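Local coordinates for lipopolysaccharide core heptose(I) kinase RfaP (Pseudomonas aeruginosa, PDB 6DFL), which phosphorylates the first heptose of the lipopolysaccharide inner core with ATP and also autophosphorylates on tyrosine, at residues Gly74-Trp79 / Ser110-Thr114. Residue numbers count along the deposited sequence, not the author numbering.
Sequences GARQEW and SFIVT
Residues 74-79 turn from an extended Gly74 (phi/psi -145/-176°) through Ala75 (-62/-13°) into helix 76-87, where Trp79 N donates to Ala75 O at 3.1 Å. Ser110-Thr114 is continuous beta strand, with phi between -154 and -110° and psi between 122 and 165°. The closest CA pair is Ala75 and Phe111, 5.6 Å apart. Strand alternation sends the CA-to-CB bonds of Ser110, Ile112 and Thr114 toward segment 74-79, and those of Phe111 and Val113 away, to the face covered by helix 18-24. Ser110 (chi1 p) accepts a nearly linear hydrogen bond from the backbone: Ala75 N to Ser110 OG, 2.9 Å, 169°. Beside it Ala75 CB lies 3.5 Å from Ile112 CG2. Ile112, extended with both chi angles t, is the residue most covered by the other segment (90 Å²); its CD1 reaches 3.8 Å from Trp79 CA and lies at the edge of the indole, near the ring plane. In this kinase fold the helix packs on the five-stranded antiparallel sheet in a position consistent with helix C of the protein kinase N-terminal lobe. Consistent with that role, Glu78, with chi1 and chi2 both t, forms a salt bridge through OE2 to Lys51 NZ, as in the conserved lysine-glutamate pair of kinases. Its carboxylate lies over the strand, with OE1 3.6 Å from Ile112 CG2 and OE2 3.5 Å from Thr114 CG2, while Thr114 OG1 hydrogen-bonds the same Lys51 NZ. The Glu78 side chain lies about 10 Å from that of Asp163, the probable active-site aspartate.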
loop_
_atom_site.group_PDB
_atom_site.type_symbol
_atom_site.label_atom_id
_atom_site.label_comp_id
_atom_site.label_asym_id
_atom_site.label_seq_id
_atom_site.Cartn_x
_atom_site.Cartn_y
_atom_site.Cartn_z
ATOM N N GLY A 74 -0.878 24.114 3.061
ATOM C CA GLY A 74 0.460 24.379 3.567
ATOM C C GLY A 74 1.138 23.149 4.147
ATOM O O GLY A 74 0.573 22.058 4.106
ATOM N N ALA A 75 2.339 23.310 4.708
ATOM C CA ALA A 75 3.105 22.195 5.258
ATOM C C ALA A 75 2.409 21.486 6.418
ATOM O O ALA A 75 2.856 20.405 6.825
ATOM C CB ALA A 75 4.465 22.688 5.735
ATOM N N ARG A 76 1.354 22.077 6.971
ATOM C CA ARG A 76 0.699 21.485 8.129
ATOM C C ARG A 76 0.189 20.088 7.814
ATOM O O ARG A 76 0.336 19.175 8.636
ATOM C CB ARG A 76 -0.440 22.387 8.583
ATOM C CG ARG A 76 -1.202 21.915 9.774
ATOM C CD ARG A 76 -2.330 22.878 10.044
ATOM N NE ARG A 76 -1.835 24.205 10.395
ATOM C CZ ARG A 76 -2.622 25.229 10.701
ATOM N NH1 ARG A 76 -3.938 25.064 10.691
ATOM N NH2 ARG A 76 -2.098 26.410 11.018
ATOM N N GLN A 77 -0.379 19.895 6.620
ATOM C CA GLN A 77 -0.950 18.600 6.263
ATOM C C GLN A 77 0.077 17.484 6.407
ATOM O O GLN A 77 -0.144 16.508 7.136
ATOM C CB GLN A 77 -1.497 18.632 4.839
ATOM C CG GLN A 77 -2.902 19.137 4.737
ATOM C CD GLN A 77 -2.986 20.624 4.940
ATOM O OE1 GLN A 77 -2.114 21.389 4.498
ATOM N NE2 GLN A 77 -4.043 21.056 5.606
ATOM N N GLU A 78 1.194 17.604 5.695
ATOM C CA GLU A 78 2.281 16.642 5.827
ATOM C C GLU A 78 2.715 16.478 7.281
ATOM O O GLU A 78 2.939 15.356 7.745
ATOM C CB GLU A 78 3.455 17.085 4.961
ATOM C CG GLU A 78 4.430 15.989 4.612
ATOM C CD GLU A 78 5.499 16.472 3.638
ATOM O OE1 GLU A 78 5.340 17.593 3.096
ATOM O OE2 GLU A 78 6.491 15.738 3.425
ATOM N N TRP A 79 2.847 17.586 8.017
ATOM C CA TRP A 79 3.466 17.499 9.339
ATOM C C TRP A 79 2.612 16.692 10.307
ATOM O O TRP A 79 3.148 15.902 11.090
ATOM C CB TRP A 79 3.722 18.889 9.909
ATOM C CG TRP A 79 3.989 18.906 11.395
ATOM C CD1 TRP A 79 3.106 19.221 12.377
ATOM C CD2 TRP A 79 5.238 18.606 12.059
ATOM N NE1 TRP A 79 3.723 19.144 13.619
ATOM C CE2 TRP A 79 5.030 18.775 13.445
ATOM C CE3 TRP A 79 6.508 18.213 11.614
ATOM C CZ2 TRP A 79 6.032 18.563 14.385
ATOM C CZ3 TRP A 79 7.506 18.006 12.556
ATOM C CH2 TRP A 79 7.256 18.175 13.927
ATOM N N SER A 110 4.813 28.732 5.357
ATOM C CA SER A 110 5.204 27.522 6.063
ATOM C C SER A 110 6.321 26.786 5.349
ATOM O O SER A 110 6.607 27.010 4.177
ATOM C CB SER A 110 4.025 26.564 6.258
ATOM O OG SER A 110 3.746 25.864 5.051
ATOM N N PHE A 111 6.922 25.858 6.085
ATOM C CA PHE A 111 7.955 24.999 5.540
ATOM C C PHE A 111 7.979 23.696 6.325
ATOM O O PHE A 111 7.584 23.645 7.497
ATOM C CB PHE A 111 9.328 25.667 5.590
ATOM C CG PHE A 111 9.882 25.824 6.978
ATOM C CD1 PHE A 111 10.687 24.830 7.542
ATOM C CD2 PHE A 111 9.609 26.960 7.723
ATOM C CE1 PHE A 111 11.201 24.960 8.823
ATOM C CE2 PHE A 111 10.129 27.108 9.001
ATOM C CZ PHE A 111 10.921 26.096 9.559
ATOM N N ILE A 112 8.468 22.654 5.668
ATOM C CA ILE A 112 8.758 21.399 6.339
ATOM C C ILE A 112 9.896 20.718 5.600
ATOM O O ILE A 112 9.878 20.612 4.372
ATOM C CB ILE A 112 7.507 20.493 6.431
ATOM C CG1 ILE A 112 7.830 19.169 7.102
ATOM C CG2 ILE A 112 6.890 20.246 5.059
ATOM C CD1 ILE A 112 6.599 18.291 7.248
ATOM N N VAL A 113 10.868 20.227 6.356
ATOM C CA VAL A 113 12.015 19.502 5.825
ATOM C C VAL A 113 11.965 18.062 6.336
ATOM O O VAL A 113 12.000 17.839 7.549
ATOM C CB VAL A 113 13.327 20.167 6.246
ATOM C CG1 VAL A 113 14.482 19.425 5.634
ATOM C CG2 VAL A 113 13.305 21.633 5.866
ATOM N N THR A 114 11.931 17.097 5.412
ATOM C CA THR A 114 11.932 15.673 5.705
ATOM C C THR A 114 13.253 15.045 5.287
ATOM O O THR A 114 13.829 15.410 4.259
ATOM C CB THR A 114 10.794 14.948 4.965
ATOM O OG1 THR A 114 10.984 15.060 3.543
ATOM C CG2 THR A 114 9.441 15.534 5.343
#